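Local coordinates for protein phosphoribosylaminoimidazole-succinocarboxamide synthase (Pyrococcus horikoshii, PDB 3U55) that catalyses the ATP-dependent ligation of L-aspartate to 5-amino-1-(5-phosphoribosyl)imidazole-4-carboxylate, giving SAICAR in de novo purine biosynthesis, at residues E61-K66 with N157-D162; E118-N123 with D128-Y133; L143-K148 with G184-A189; E150-K155 with L176-D181. All coordinates share one frame; numbering follows the deposited sequence. Where two conformers were deposited one is given.

Interaction 1: residues E61-K66 with N157-D162; sequences EEHGIK and NEILKD
Ile159, on helix 143-165, packs against His63 and Ile65 where the chain leaves helix 45-62. From its CB the isoleucine sends out two branches, and each has its own job. CG2, placed anti to the backbone N, lies over one face of the His63 imidazole, 4.0 Å from the ring centroid and 13° off the ring normal. This CH-pi contact is displaced toward the rim, with ND1 and CG of the histidine as the ring atoms closest to the methyl. CG1 sits beside the backbone N (chi1 -60°) and runs along the CG and CD2 side of the same ring, 3.9 Å from His63 CD2. At the tip, CD1 passes beyond the imidazole and comes 3.6 Å from His63 CB. The same methyl meets Ile65 CG1 at 4.0 Å, the two isoleucines reaching tip to tip, whereas Ile159 and His63 slide past one another in opposite directions.

No hydrogen bond joins the two segments here, so dispersion carries the contact. The imidazole is nevertheless held, because His63 ND1 is hydrogen-bonded to Leu59 O, one turn back in helix 45-62. The backbone carbonyl of His63 in turn receives Lys155 NZ from helix 143-165. Leu59 and Leu60 also touch Ile159, extending its apolar surroundings along helix 45-62.

Gly64, with phi 82°, is the C-prime residue between His63 and Ile65, and its N bonds Glu61 O at 3.0 Å while Ile65 N reaches back to Leu60 O. The turn that sets both partners against Ile159 is therefore a Schellman motif ending helix 45-62.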
loop_
_atom_site.group_PDB
_atom_site.type_symbol
_atom_site.label_atom_id
_atom_site.label_comp_id
_atom_site.label_asym_id
_atom_site.label_seq_id
_atom_site.Cartn_x
_atom_site.Cartn_y
_atom_site.Cartn_z
ATOM N N GLU A 61 -10.465 25.174 -10.656
ATOM C CA GLU A 61 -11.888 25.528 -10.669
ATOM C C GLU A 61 -12.376 25.830 -12.089
ATOM O O GLU A 61 -13.482 25.435 -12.468
ATOM C CB GLU A 61 -12.170 26.709 -9.737
ATOM C CG GLU A 61 -12.141 26.375 -8.240
ATOM C CD GLU A 61 -13.395 25.662 -7.746
ATOM O OE1 GLU A 61 -13.411 25.247 -6.565
ATOM O OE2 GLU A 61 -14.363 25.510 -8.525
ATOM N N GLU A 62 -11.537 26.512 -12.867
ATOM C CA GLU A 62 -11.833 26.830 -14.268
ATOM C C GLU A 62 -11.967 25.563 -15.105
ATOM O O GLU A 62 -12.697 25.536 -16.096
ATOM C CB GLU A 62 -10.741 27.724 -14.859
ATOM C CG GLU A 62 -10.778 29.168 -14.365
ATOM C CD GLU A 62 -9.693 30.052 -14.976
ATOM O OE1 GLU A 62 -9.864 31.290 -14.961
ATOM O OE2 GLU A 62 -8.671 29.522 -15.461
ATOM N N HIS A 63 -11.255 24.518 -14.688
ATOM C CA HIS A 63 -11.304 23.218 -15.344
ATOM C C HIS A 63 -12.328 22.266 -14.710
ATOM O O HIS A 63 -12.311 21.067 -14.980
ATOM C CB HIS A 63 -9.911 22.582 -15.339
ATOM C CG HIS A 63 -9.003 23.107 -16.405
ATOM N ND1 HIS A 63 -8.312 24.291 -16.279
ATOM C CD2 HIS A 63 -8.678 22.608 -17.619
ATOM C CE1 HIS A 63 -7.597 24.499 -17.370
ATOM N NE2 HIS A 63 -7.802 23.493 -18.200
ATOM N N GLY A 64 -13.219 22.798 -13.875
ATOM C CA GLY A 64 -14.316 22.006 -13.310
ATOM C C GLY A 64 -13.999 21.147 -12.092
ATOM O O GLY A 64 -14.782 20.258 -11.740
ATOM N N ILE A 65 -12.865 21.411 -11.445
ATOM C CA ILE A 65 -12.513 20.732 -10.192
ATOM C C ILE A 65 -13.098 21.498 -9.015
ATOM O O ILE A 65 -12.851 22.697 -8.875
ATOM C CB ILE A 65 -10.965 20.610 -9.999
ATOM C CG1 ILE A 65 -10.305 19.900 -11.189
ATOM C CG2 ILE A 65 -10.625 19.906 -8.671
ATOM C CD1 ILE A 65 -10.770 18.468 -11.400
ATOM N N LYS A 66 -13.874 20.813 -8.175
ATOM C CA LYS A 66 -14.385 21.417 -6.945
ATOM C C LYS A 66 -13.285 21.516 -5.901
ATOM O O LYS A 66 -12.698 20.504 -5.525
ATOM C CB LYS A 66 -15.553 20.606 -6.374
ATOM C CG LYS A 66 -16.862 20.787 -7.100
ATOM C CD LYS A 66 -18.022 20.225 -6.275
ATOM C CE LYS A 66 -19.236 19.983 -7.147
ATOM N NZ LYS A 66 -19.035 18.779 -7.998
ATOM N N ASN A 157 -3.868 16.173 -11.883
ATOM C CA ASN A 157 -2.531 15.905 -12.404
ATOM C C ASN A 157 -2.375 16.396 -13.840
ATOM O O ASN A 157 -1.438 17.128 -14.125
ATOM C CB ASN A 157 -2.187 14.426 -12.291
ATOM C CG ASN A 157 -0.749 14.119 -12.708
ATOM O OD1 ASN A 157 0.189 14.849 -12.372
ATOM N ND2 ASN A 157 -0.576 13.026 -13.443
ATOM N N GLU A 158 -3.300 16.016 -14.722
ATOM C CA GLU A 158 -3.225 16.424 -16.133
ATOM C C GLU A 158 -3.194 17.946 -16.293
ATOM O O GLU A 158 -2.349 18.478 -17.018
ATOM C CB GLU A 158 -4.373 15.813 -16.952
ATOM C CG GLU A 158 -4.278 14.298 -17.141
ATOM C CD GLU A 158 -2.966 13.851 -17.775
ATOM O OE1 GLU A 158 -2.201 13.107 -17.114
ATOM O OE2 GLU A 158 -2.690 14.253 -18.926
ATOM N N ILE A 159 -4.109 18.631 -15.610
ATOM C CA ILE A 159 -4.212 20.094 -15.658
ATOM C C ILE A 159 -2.939 20.781 -15.172
ATOM O O ILE A 159 -2.413 21.670 -15.854
ATOM C CB ILE A 159 -5.410 20.619 -14.821
ATOM C CG1 ILE A 159 -6.728 20.042 -15.350
ATOM C CG2 ILE A 159 -5.439 22.156 -14.814
ATOM C CD1 ILE A 159 -7.801 19.855 -14.275
ATOM N N LEU A 160 -2.450 20.373 -14.001
ATOM C CA LEU A 160 -1.255 20.987 -13.417
ATOM C C LEU A 160 -0.002 20.704 -14.236
ATOM O O LEU A 160 0.771 21.619 -14.506
ATOM C CB LEU A 160 -1.050 20.545 -11.964
ATOM C CG LEU A 160 -2.130 20.915 -10.941
ATOM C CD1 LEU A 160 -1.723 20.375 -9.574
ATOM C CD2 LEU A 160 -2.365 22.425 -10.875
ATOM N N LYS A 161 0.175 19.447 -14.642
ATOM C CA LYS A 161 1.362 19.062 -15.406
ATOM C C LYS A 161 1.419 19.796 -16.748
ATOM O O LYS A 161 2.481 20.288 -17.122
ATOM C CB LYS A 161 1.485 17.534 -15.559
ATOM C CG LYS A 161 0.643 16.888 -16.658
ATOM C CD LYS A 161 0.365 15.415 -16.352
ATOM C CE LYS A 161 1.633 14.592 -16.284
ATOM N NZ LYS A 161 2.065 14.124 -17.628
ATOM N N ASP A 162 0.280 19.907 -17.440
ATOM C CA ASP A 162 0.204 20.637 -18.720
ATOM C C ASP A 162 0.525 22.120 -18.538
ATOM O O ASP A 162 1.329 22.690 -19.277
ATOM C CB ASP A 162 -1.180 20.494 -19.359
ATOM C CG ASP A 162 -1.444 19.100 -19.914
ATOM O OD1 ASP A 162 -0.491 18.301 -20.067
ATOM O OD2 ASP A 162 -2.623 18.799 -20.199
#

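Interaction 2: residues E118-N123 with D128-Y133; sequences ELYYKN and DPMINY. With ACT (acetate ion), chain D.
Met130 crosses the ring of Tyr120, its CG over one face at 4.1 Å from the centroid. Its sulfur lies farther off and oblique, 5.1 Å from the same centroid, a Met-aromatic contact. With CG anti to the backbone N (chi1 -157°), the methionine chain runs past the tyrosine toward Glu118, whose side chain it crosses at about a right angle, SD against CG of the glutamate. The Tyr120 hydroxyl meets Glu118 OE1 at 2.6 Å from above the carboxylate plane; that oxygen also pairs with Arg93.

Leu119 and Ile131 project from the other face of this beta hairpin, formed by strand 111-121 and the short strand 130-131. Tyr120 and Met130 form its antiparallel non-hydrogen-bonded pair. Tyr121 N bonds Pro129 O nearly along the C=O axis, and Ile131 N bonds Leu119 O. Tyr121 CB packs on Ile131 CG2 at 3.7 Å, and Leu119 CD1 meets the edge of the Tyr133 ring in its plane.

Near the turn, Asp128 OD1 accepts Asn123 N at 2.9 Å, and Asp128 N returns a bond to Asn123 O. An acetate, probably from the crystallisation liquor, takes Met130 N through OXT at 2.8 Å and is also bound by Arg103. Met130 O is hydrogen-bonded to Arg103 of the second subunit.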
loop_
_atom_site.group_PDB
_atom_site.type_symbol
_atom_site.label_atom_id
_atom_site.label_comp_id
_atom_site.label_asym_id
_atom_site.label_seq_id
_atom_site.Cartn_x
_atom_site.Cartn_y
_atom_site.Cartn_z
ATOM N N GLU A 118 -1.074 6.958 -4.935
ATOM C CA GLU A 118 -0.888 6.284 -3.657
ATOM C C GLU A 118 -1.797 6.915 -2.624
ATOM O O GLU A 118 -1.964 8.140 -2.593
ATOM C CB GLU A 118 0.564 6.380 -3.181
ATOM C CG GLU A 118 1.568 5.665 -4.085
ATOM C CD GLU A 118 3.015 6.027 -3.778
ATOM O OE1 GLU A 118 3.269 6.955 -2.980
ATOM O OE2 GLU A 118 3.913 5.393 -4.363
ATOM N N LEU A 119 -2.398 6.071 -1.793
ATOM C CA LEU A 119 -3.228 6.551 -0.687
ATOM C C LEU A 119 -2.483 6.343 0.619
ATOM O O LEU A 119 -1.934 5.265 0.857
ATOM C CB LEU A 119 -4.556 5.789 -0.641
ATOM C CG LEU A 119 -5.383 5.779 -1.933
ATOM C CD1 LEU A 119 -6.562 4.812 -1.828
ATOM C CD2 LEU A 119 -5.873 7.187 -2.247
ATOM N N TYR A 120 -2.470 7.380 1.453
ATOM C CA TYR A 120 -1.862 7.313 2.777
ATOM C C TYR A 120 -2.904 7.639 3.824
ATOM O O TYR A 120 -3.681 8.578 3.677
ATOM C CB TYR A 120 -0.661 8.255 2.904
ATOM C CG TYR A 120 0.490 7.835 2.031
ATOM C CD1 TYR A 120 1.484 6.985 2.519
ATOM C CD2 TYR A 120 0.572 8.263 0.702
ATOM C CE1 TYR A 120 2.532 6.570 1.715
ATOM C CE2 TYR A 120 1.621 7.859 -0.111
ATOM C CZ TYR A 120 2.599 7.016 0.404
ATOM O OH TYR A 120 3.635 6.605 -0.395
ATOM N N TYR A 121 -2.931 6.824 4.862
ATOM C CA TYR A 121 -3.848 7.029 5.975
ATOM C C TYR A 121 -3.267 8.072 6.930
ATOM O O TYR A 121 -2.199 7.863 7.499
ATOM C CB TYR A 121 -4.083 5.690 6.677
ATOM C CG TYR A 121 -4.839 5.760 7.985
ATOM C CD1 TYR A 121 -5.924 6.622 8.151
ATOM C CD2 TYR A 121 -4.482 4.936 9.050
ATOM C CE1 TYR A 121 -6.626 6.676 9.368
ATOM C CE2 TYR A 121 -5.177 4.979 10.258
ATOM C CZ TYR A 121 -6.237 5.851 10.410
ATOM O OH TYR A 121 -6.914 5.877 11.615
ATOM N N LYS A 122 -3.964 9.196 7.098
ATOM C CA LYS A 122 -3.502 10.252 8.006
ATOM C C LYS A 122 -3.700 9.816 9.453
ATOM O O LYS A 122 -4.827 9.749 9.942
ATOM C CB LYS A 122 -4.221 11.576 7.740
ATOM C CG LYS A 122 -3.757 12.305 6.491
ATOM C CD LYS A 122 -4.535 13.609 6.271
ATOM C CE LYS A 122 -4.184 14.682 7.300
ATOM N NZ LYS A 122 -2.896 15.353 6.980
ATOM N N ASN A 123 -2.593 9.493 10.113
ATOM C CA ASN A 123 -2.593 8.978 11.482
ATOM C C ASN A 123 -1.189 9.130 12.040
ATOM O O ASN A 123 -0.289 8.399 11.647
ATOM C CB ASN A 123 -3.032 7.503 11.507
ATOM C CG ASN A 123 -3.128 6.932 12.919
ATOM O OD1 ASN A 123 -2.158 6.937 13.676
ATOM N ND2 ASN A 123 -4.300 6.420 13.268
ATOM N N ASP A 128 1.442 7.768 9.275
ATOM C CA ASP A 128 0.821 7.907 7.943
ATOM C C ASP A 128 1.145 6.754 6.975
ATOM O O ASP A 128 1.736 6.982 5.918
ATOM C CB ASP A 128 1.199 9.247 7.300
ATOM C CG ASP A 128 0.836 10.453 8.165
ATOM O OD1 ASP A 128 -0.169 10.413 8.914
ATOM O OD2 ASP A 128 1.564 11.464 8.075
ATOM N N PRO A 129 0.732 5.521 7.320
ATOM C CA PRO A 129 1.103 4.381 6.484
ATOM C C PRO A 129 0.348 4.390 5.160
ATOM O O PRO A 129 -0.755 4.960 5.080
ATOM C CB PRO A 129 0.672 3.178 7.325
ATOM C CG PRO A 129 -0.478 3.681 8.133
ATOM C CD PRO A 129 -0.189 5.134 8.408
ATOM N N MET A 130 0.939 3.776 4.133
ATOM C CA MET A 130 0.237 3.610 2.865
ATOM C C MET A 130 -0.881 2.603 3.068
ATOM O O MET A 130 -0.743 1.650 3.845
ATOM C CB MET A 130 1.169 3.129 1.751
ATOM C CG MET A 130 0.639 3.472 0.349
ATOM S SD MET A 130 1.672 2.884 -1.020
ATOM C CE MET A 130 1.248 1.153 -1.120
ATOM N N ILE A 131 -1.994 2.824 2.381
ATOM C CA ILE A 131 -3.124 1.907 2.458
ATOM C C ILE A 131 -3.648 1.605 1.058
ATOM O O ILE A 131 -3.329 2.312 0.104
ATOM C CB ILE A 131 -4.283 2.448 3.343
ATOM C CG1 ILE A 131 -4.758 3.825 2.857
ATOM C CG2 ILE A 131 -3.873 2.456 4.831
ATOM C CD1 ILE A 131 -6.126 4.248 3.415
ATOM N N ASN A 132 -4.444 0.546 0.944
ATOM C CA ASN A 132 -5.116 0.243 -0.319
ATOM C C ASN A 132 -6.640 0.425 -0.180
ATOM O O ASN A 132 -7.116 0.914 0.856
ATOM C CB ASN A 132 -4.716 -1.149 -0.841
ATOM C CG ASN A 132 -5.171 -2.276 0.069
ATOM O OD1 ASN A 132 -6.224 -2.189 0.683
ATOM N ND2 ASN A 132 -4.382 -3.348 0.145
ATOM N N TYR A 133 -7.395 0.033 -1.208
ATOM C CA TYR A 133 -8.851 0.243 -1.220
ATOM C C TYR A 133 -9.571 -0.540 -0.127
ATOM O O TYR A 133 -10.606 -0.096 0.367
ATOM C CB TYR A 133 -9.466 -0.126 -2.578
ATOM C CG TYR A 133 -8.836 0.539 -3.789
ATOM C CD1 TYR A 133 -8.102 1.720 -3.673
ATOM C CD2 TYR A 133 -8.998 -0.008 -5.063
ATOM C CE1 TYR A 133 -7.536 2.327 -4.788
ATOM C CE2 TYR A 133 -8.446 0.599 -6.179
ATOM C CZ TYR A 133 -7.718 1.759 -6.040
ATOM O OH TYR A 133 -7.165 2.344 -7.158
HETATM C C ACT D . 4.486 2.551 4.115
HETATM O O ACT D . 4.075 1.789 3.217
HETATM O OXT ACT D . 3.628 3.309 4.609
HETATM C CH3 ACT D . 5.918 2.557 4.564
HETATM O O HOH W 1 -2.356 3.207 -2.240
#

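Interaction 3: residues L143-K148 with G184-A189; sequences LDEIKK and GDIVLA
The contact between Ile186 and Lys148 contains no aromatic ring; its flat groups are carboxylates, and that of Asp144 is met by Lys148 NZ on the syn side of OD2, 20° out of plane. The second bond, from NZ to OD1, is weak. Glu145 has its carboxylate engaged beyond the contact, with OE2 bound by Tyr86 OH and Lys180 NZ and OE1 by Ser142 OG. In fold terms this is a helix-on-sheet contact: the first turns of helix 143-165 lie against strand 186-188 of the antiparallel sheet.

One residue, Ile186, makes every contact from the strand. Its side chain points at the helix and crosses that of Lys148 at about a right angle. The lysine passes across the methyl with CB and CD, then bends at chi4 (55°) so that NZ turns back to Asp144, one helical turn earlier, with NZ to OD2 at 3.1 Å. An apolar stem is thus left facing the strand while the charge is paired on the surface.

On its sheet side Ile186 also touches Phe178 and Tyr86. The tip of the isoleucine rests on a single turn of the helix: CD1 lies 3.7 Å from Lys148 CB and 3.8 Å from the backbone oxygen of Glu145.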
loop_
_atom_site.group_PDB
_atom_site.type_symbol
_atom_site.label_atom_id
_atom_site.label_comp_id
_atom_site.label_asym_id
_atom_site.label_seq_id
_atom_site.Cartn_x
_atom_site.Cartn_y
_atom_site.Cartn_z
ATOM N N LEU A 143 -15.679 2.120 -1.892
ATOM C CA LEU A 143 -14.913 2.000 -3.127
ATOM C C LEU A 143 -15.304 3.071 -4.156
ATOM O O LEU A 143 -14.444 3.568 -4.883
ATOM C CB LEU A 143 -15.048 0.596 -3.711
ATOM C CG LEU A 143 -14.200 0.232 -4.931
ATOM C CD1 LEU A 143 -12.701 0.401 -4.642
ATOM C CD2 LEU A 143 -14.521 -1.190 -5.374
ATOM N N ASP A 144 -16.592 3.422 -4.218
ATOM C CA ASP A 144 -17.045 4.506 -5.100
ATOM C C ASP A 144 -16.392 5.841 -4.729
ATOM O O ASP A 144 -15.982 6.607 -5.611
ATOM C CB ASP A 144 -18.583 4.640 -5.093
ATOM C CG ASP A 144 -19.087 5.707 -6.067
ATOM O OD1 ASP A 144 -18.912 5.538 -7.295
ATOM O OD2 ASP A 144 -19.657 6.719 -5.609
ATOM N N GLU A 145 -16.287 6.118 -3.432
ATOM C CA GLU A 145 -15.609 7.337 -2.975
ATOM C C GLU A 145 -14.132 7.324 -3.353
ATOM O O GLU A 145 -13.599 8.324 -3.841
ATOM C CB GLU A 145 -15.746 7.506 -1.468
ATOM C CG GLU A 145 -17.100 8.041 -1.030
ATOM C CD GLU A 145 -17.291 7.902 0.463
ATOM O OE1 GLU A 145 -17.523 6.769 0.929
ATOM O OE2 GLU A 145 -17.207 8.921 1.171
ATOM N N ILE A 146 -13.476 6.190 -3.130
ATOM C CA ILE A 146 -12.069 6.050 -3.513
ATOM C C ILE A 146 -11.872 6.265 -5.013
ATOM O O ILE A 146 -10.971 6.992 -5.420
ATOM C CB ILE A 146 -11.479 4.703 -3.063
ATOM C CG1 ILE A 146 -11.314 4.698 -1.542
ATOM C CG2 ILE A 146 -10.115 4.454 -3.746
ATOM C CD1 ILE A 146 -10.299 5.727 -1.000
ATOM N N LYS A 147 -12.725 5.644 -5.829
ATOM C CA LYS A 147 -12.646 5.809 -7.282
ATOM C C LYS A 147 -12.824 7.265 -7.708
ATOM O O LYS A 147 -12.061 7.764 -8.549
ATOM C CB LYS A 147 -13.655 4.913 -8.003
ATOM C CG LYS A 147 -13.208 3.459 -8.123
ATOM C CD LYS A 147 -14.346 2.577 -8.621
ATOM C CE LYS A 147 -13.895 1.132 -8.793
ATOM N NZ LYS A 147 -15.059 0.227 -9.026
ATOM N N LYS A 148 -13.810 7.944 -7.119
ATOM C CA LYS A 148 -14.034 9.372 -7.384
ATOM C C LYS A 148 -12.822 10.221 -7.006
ATOM O O LYS A 148 -12.422 11.119 -7.756
ATOM C CB LYS A 148 -15.281 9.886 -6.655
ATOM C CG LYS A 148 -16.606 9.506 -7.315
ATOM C CD LYS A 148 -17.793 10.020 -6.500
ATOM C CE LYS A 148 -19.082 10.030 -7.328
ATOM N NZ LYS A 148 -19.388 8.694 -7.924
ATOM N N GLY A 184 -22.624 16.102 -0.204
ATOM C CA GLY A 184 -21.995 14.794 -0.382
ATOM C C GLY A 184 -20.970 14.743 -1.507
ATOM O O GLY A 184 -20.466 13.659 -1.835
ATOM N N ASP A 185 -20.650 15.902 -2.093
ATOM C CA ASP A 185 -19.654 15.976 -3.168
ATOM C C ASP A 185 -18.238 15.984 -2.598
ATOM O O ASP A 185 -17.992 16.531 -1.523
ATOM C CB ASP A 185 -19.847 17.231 -4.029
ATOM C CG ASP A 185 -21.129 17.198 -4.846
ATOM O OD1 ASP A 185 -21.672 18.281 -5.124
ATOM O OD2 ASP A 185 -21.588 16.102 -5.220
ATOM N N ILE A 186 -17.310 15.404 -3.348
ATOM C CA ILE A 186 -15.917 15.320 -2.925
ATOM C C ILE A 186 -15.153 16.549 -3.413
ATOM O O ILE A 186 -15.120 16.852 -4.613
ATOM C CB ILE A 186 -15.277 13.995 -3.398
ATOM C CG1 ILE A 186 -16.034 12.814 -2.770
ATOM C CG2 ILE A 186 -13.774 13.949 -3.048
ATOM C CD1 ILE A 186 -15.670 11.454 -3.330
ATOM N N VAL A 187 -14.542 17.239 -2.459
ATOM C CA VAL A 187 -13.956 18.556 -2.672
ATOM C C VAL A 187 -12.464 18.552 -2.317
ATOM O O VAL A 187 -12.073 18.067 -1.255
ATOM C CB VAL A 187 -14.701 19.612 -1.813
ATOM C CG1 VAL A 187 -14.089 20.992 -1.978
ATOM C CG2 VAL A 187 -16.197 19.638 -2.171
ATOM N N LEU A 188 -11.652 19.094 -3.221
ATOM C CA LEU A 188 -10.210 19.232 -3.010
ATOM C C LEU A 188 -9.933 20.280 -1.934
ATOM O O LEU A 188 -10.447 21.404 -2.005
ATOM C CB LEU A 188 -9.520 19.620 -4.319
ATOM C CG LEU A 188 -7.999 19.725 -4.259
ATOM C CD1 LEU A 188 -7.422 18.397 -3.817
ATOM C CD2 LEU A 188 -7.427 20.150 -5.604
ATOM N N ALA A 189 -9.126 19.910 -0.943
ATOM C CA ALA A 189 -8.854 20.776 0.209
ATOM C C ALA A 189 -7.360 21.062 0.384
ATOM O O ALA A 189 -6.611 21.053 -0.597
ATOM C CB ALA A 189 -9.455 20.165 1.478
#

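Interaction 4: residues E150-K155 with L176-D181; sequences EEIALK and LEFGKD
The close part of this contact lies between Ile152 on helix 143-165 and Phe178 on strand 169-180. Ile152 CG2, anti to the backbone N, comes in near the plane of the Phe178 ring and meets its edge at CE1, 3.6 Å away. CZ is 4.0 Å from the same methyl, and Ile152 CB is equally far from CE1. The two side chains slide past each other in opposite directions, and Leu188 of the adjoining strand also touches the phenylalanine.

Packing is looser at Ala153. Leu176 CD1 reaches its CA at 4.0 Å and its CB at 4.1 Å, the small alanine letting the leucine come up to the helix backbone. Val92 of strand 84-93 touches the alanine as well.

Toward solvent the helix turns Glu151 and Lys155, neither of which meets 176-181. Across the helix, Glu150 OE1 is buried and held by Tyr133 OH and by Tyr134 OH of the second subunit. Between the two segments themselves no hydrogen bond forms, which implies a helix-on-sheet interface held mainly by dispersion and, probably, exclusion of water, with the charged side chains of this helix segment turned elsewhere.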
loop_
_atom_site.group_PDB
_atom_site.type_symbol
_atom_site.label_atom_id
_atom_site.label_comp_id
_atom_site.label_asym_id
_atom_site.label_seq_id
_atom_site.Cartn_x
_atom_site.Cartn_y
_atom_site.Cartn_z
ATOM N N GLU A 150 -9.590 9.249 -6.770
ATOM C CA GLU A 150 -8.466 9.024 -7.698
ATOM C C GLU A 150 -8.712 9.641 -9.078
ATOM O O GLU A 150 -7.786 10.145 -9.708
ATOM C CB GLU A 150 -8.103 7.535 -7.791
ATOM C CG GLU A 150 -7.638 6.979 -6.438
ATOM C CD GLU A 150 -6.902 5.654 -6.509
ATOM O OE1 GLU A 150 -7.125 4.863 -7.455
ATOM O OE2 GLU A 150 -6.114 5.393 -5.572
ATOM N N GLU A 151 -9.966 9.623 -9.522
ATOM C CA GLU A 151 -10.362 10.257 -10.780
ATOM C C GLU A 151 -10.085 11.760 -10.743
ATOM O O GLU A 151 -9.477 12.313 -11.673
ATOM C CB GLU A 151 -11.846 9.969 -11.057
ATOM C CG GLU A 151 -12.389 10.556 -12.340
ATOM C CD GLU A 151 -13.853 10.199 -12.558
ATOM O OE1 GLU A 151 -14.225 9.920 -13.713
ATOM O OE2 GLU A 151 -14.628 10.177 -11.574
ATOM N N ILE A 152 -10.496 12.410 -9.652
ATOM C CA ILE A 152 -10.219 13.829 -9.445
ATOM C C ILE A 152 -8.701 14.078 -9.435
ATOM O O ILE A 152 -8.208 14.943 -10.156
ATOM C CB ILE A 152 -10.854 14.371 -8.132
ATOM C CG1 ILE A 152 -12.389 14.315 -8.195
ATOM C CG2 ILE A 152 -10.411 15.810 -7.882
ATOM C CD1 ILE A 152 -13.072 14.447 -6.804
ATOM N N ALA A 153 -7.973 13.299 -8.635
ATOM C CA ALA A 153 -6.522 13.455 -8.519
ATOM C C ALA A 153 -5.813 13.319 -9.865
ATOM O O ALA A 153 -4.897 14.090 -10.168
ATOM C CB ALA A 153 -5.955 12.446 -7.515
ATOM N N LEU A 154 -6.234 12.343 -10.667
ATOM C CA LEU A 154 -5.644 12.142 -11.992
ATOM C C LEU A 154 -5.968 13.273 -12.967
ATOM O O LEU A 154 -5.126 13.635 -13.789
ATOM C CB LEU A 154 -6.045 10.780 -12.574
ATOM C CG LEU A 154 -5.352 9.572 -11.935
ATOM C CD1 LEU A 154 -5.972 8.274 -12.435
ATOM C CD2 LEU A 154 -3.842 9.585 -12.190
ATOM N N LYS A 155 -7.182 13.821 -12.887
ATOM C CA LYS A 155 -7.534 14.992 -13.701
ATOM C C LYS A 155 -6.717 16.223 -13.281
ATOM O O LYS A 155 -6.141 16.913 -14.130
ATOM C CB LYS A 155 -9.043 15.278 -13.647
ATOM C CG LYS A 155 -9.448 16.531 -14.414
ATOM C CD LYS A 155 -10.953 16.699 -14.524
ATOM C CE LYS A 155 -11.263 18.074 -15.121
ATOM N NZ LYS A 155 -12.731 18.315 -15.241
ATOM N N LEU A 176 -2.378 15.598 -2.330
ATOM C CA LEU A 176 -3.684 16.224 -2.132
ATOM C C LEU A 176 -4.407 15.698 -0.900
ATOM O O LEU A 176 -4.169 14.574 -0.449
ATOM C CB LEU A 176 -4.590 15.994 -3.346
ATOM C CG LEU A 176 -4.149 16.458 -4.738
ATOM C CD1 LEU A 176 -5.218 16.069 -5.756
ATOM C CD2 LEU A 176 -3.851 17.956 -4.809
ATOM N N GLU A 177 -5.305 16.523 -0.372
ATOM C CA GLU A 177 -6.272 16.077 0.629
ATOM C C GLU A 177 -7.660 16.461 0.131
ATOM O O GLU A 177 -7.801 17.368 -0.681
ATOM C CB GLU A 177 -5.978 16.702 1.997
ATOM C CG GLU A 177 -4.562 16.417 2.507
ATOM C CD GLU A 177 -4.367 16.764 3.977
ATOM O OE1 GLU A 177 -5.357 17.087 4.667
ATOM O OE2 GLU A 177 -3.213 16.697 4.443
ATOM N N PHE A 178 -8.670 15.747 0.614
ATOM C CA PHE A 178 -10.046 15.918 0.175
ATOM C C PHE A 178 -10.976 15.852 1.370
ATOM O O PHE A 178 -10.647 15.259 2.403
ATOM C CB PHE A 178 -10.455 14.790 -0.770
ATOM C CG PHE A 178 -9.743 14.802 -2.101
ATOM C CD1 PHE A 178 -10.298 15.459 -3.194
ATOM C CD2 PHE A 178 -8.535 14.126 -2.259
ATOM C CE1 PHE A 178 -9.655 15.459 -4.428
ATOM C CE2 PHE A 178 -7.882 14.117 -3.488
ATOM C CZ PHE A 178 -8.448 14.785 -4.575
ATOM N N GLY A 179 -12.154 16.436 1.202
ATOM C CA GLY A 179 -13.227 16.311 2.176
ATOM C C GLY A 179 -14.553 16.286 1.442
ATOM O O GLY A 179 -14.608 16.473 0.220
ATOM N N LYS A 180 -15.621 16.068 2.196
ATOM C CA LYS A 180 -16.959 15.995 1.644
ATOM C C LYS A 180 -17.775 17.211 2.097
ATOM O O LYS A 180 -17.752 17.576 3.279
ATOM C CB LYS A 180 -17.613 14.689 2.092
ATOM C CG LYS A 180 -18.662 14.168 1.140
ATOM C CD LYS A 180 -18.671 12.643 1.072
ATOM C CE LYS A 180 -19.313 12.017 2.287
ATOM N NZ LYS A 180 -19.573 10.557 2.070
ATOM N N ASP A 181 -18.462 17.844 1.150
ATOM C CA ASP A 181 -19.280 19.026 1.438
ATOM C C ASP A 181 -20.689 18.605 1.861
ATOM O O ASP A 181 -20.981 17.409 1.948
ATOM C CB ASP A 181 -19.275 20.032 0.262
ATOM C CG ASP A 181 -20.020 19.535 -0.981
ATOM O OD1 ASP A 181 -20.839 18.598 -0.895
ATOM O OD2 ASP A 181 -19.783 20.103 -2.072
#

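Overall arrangement
Helix 143-165 links three of the contacts: its first turns serve interaction 3, its middle interaction 4 and its later turns interaction 1. Interactions 3 and 4 have centres about 6 Å apart and meet neighbouring strands, 186-188 and 169-180, of the six-stranded antiparallel sheet; 4 is nested within the loop closed by 3. Interaction 1, with its centre about 11 Å from that of 4, brings in the end of helix 45-62, and Lys66 joins Leu188 of interaction 3 through the backbone. Interaction 2, the hairpin, precedes 3 and 4 along the chain. The centres of interactions 1 and 2 are about 24 Å apart. With 4 it touches the second subunit, so one helix connects the sheet, helix 45-62 and the dimer interface.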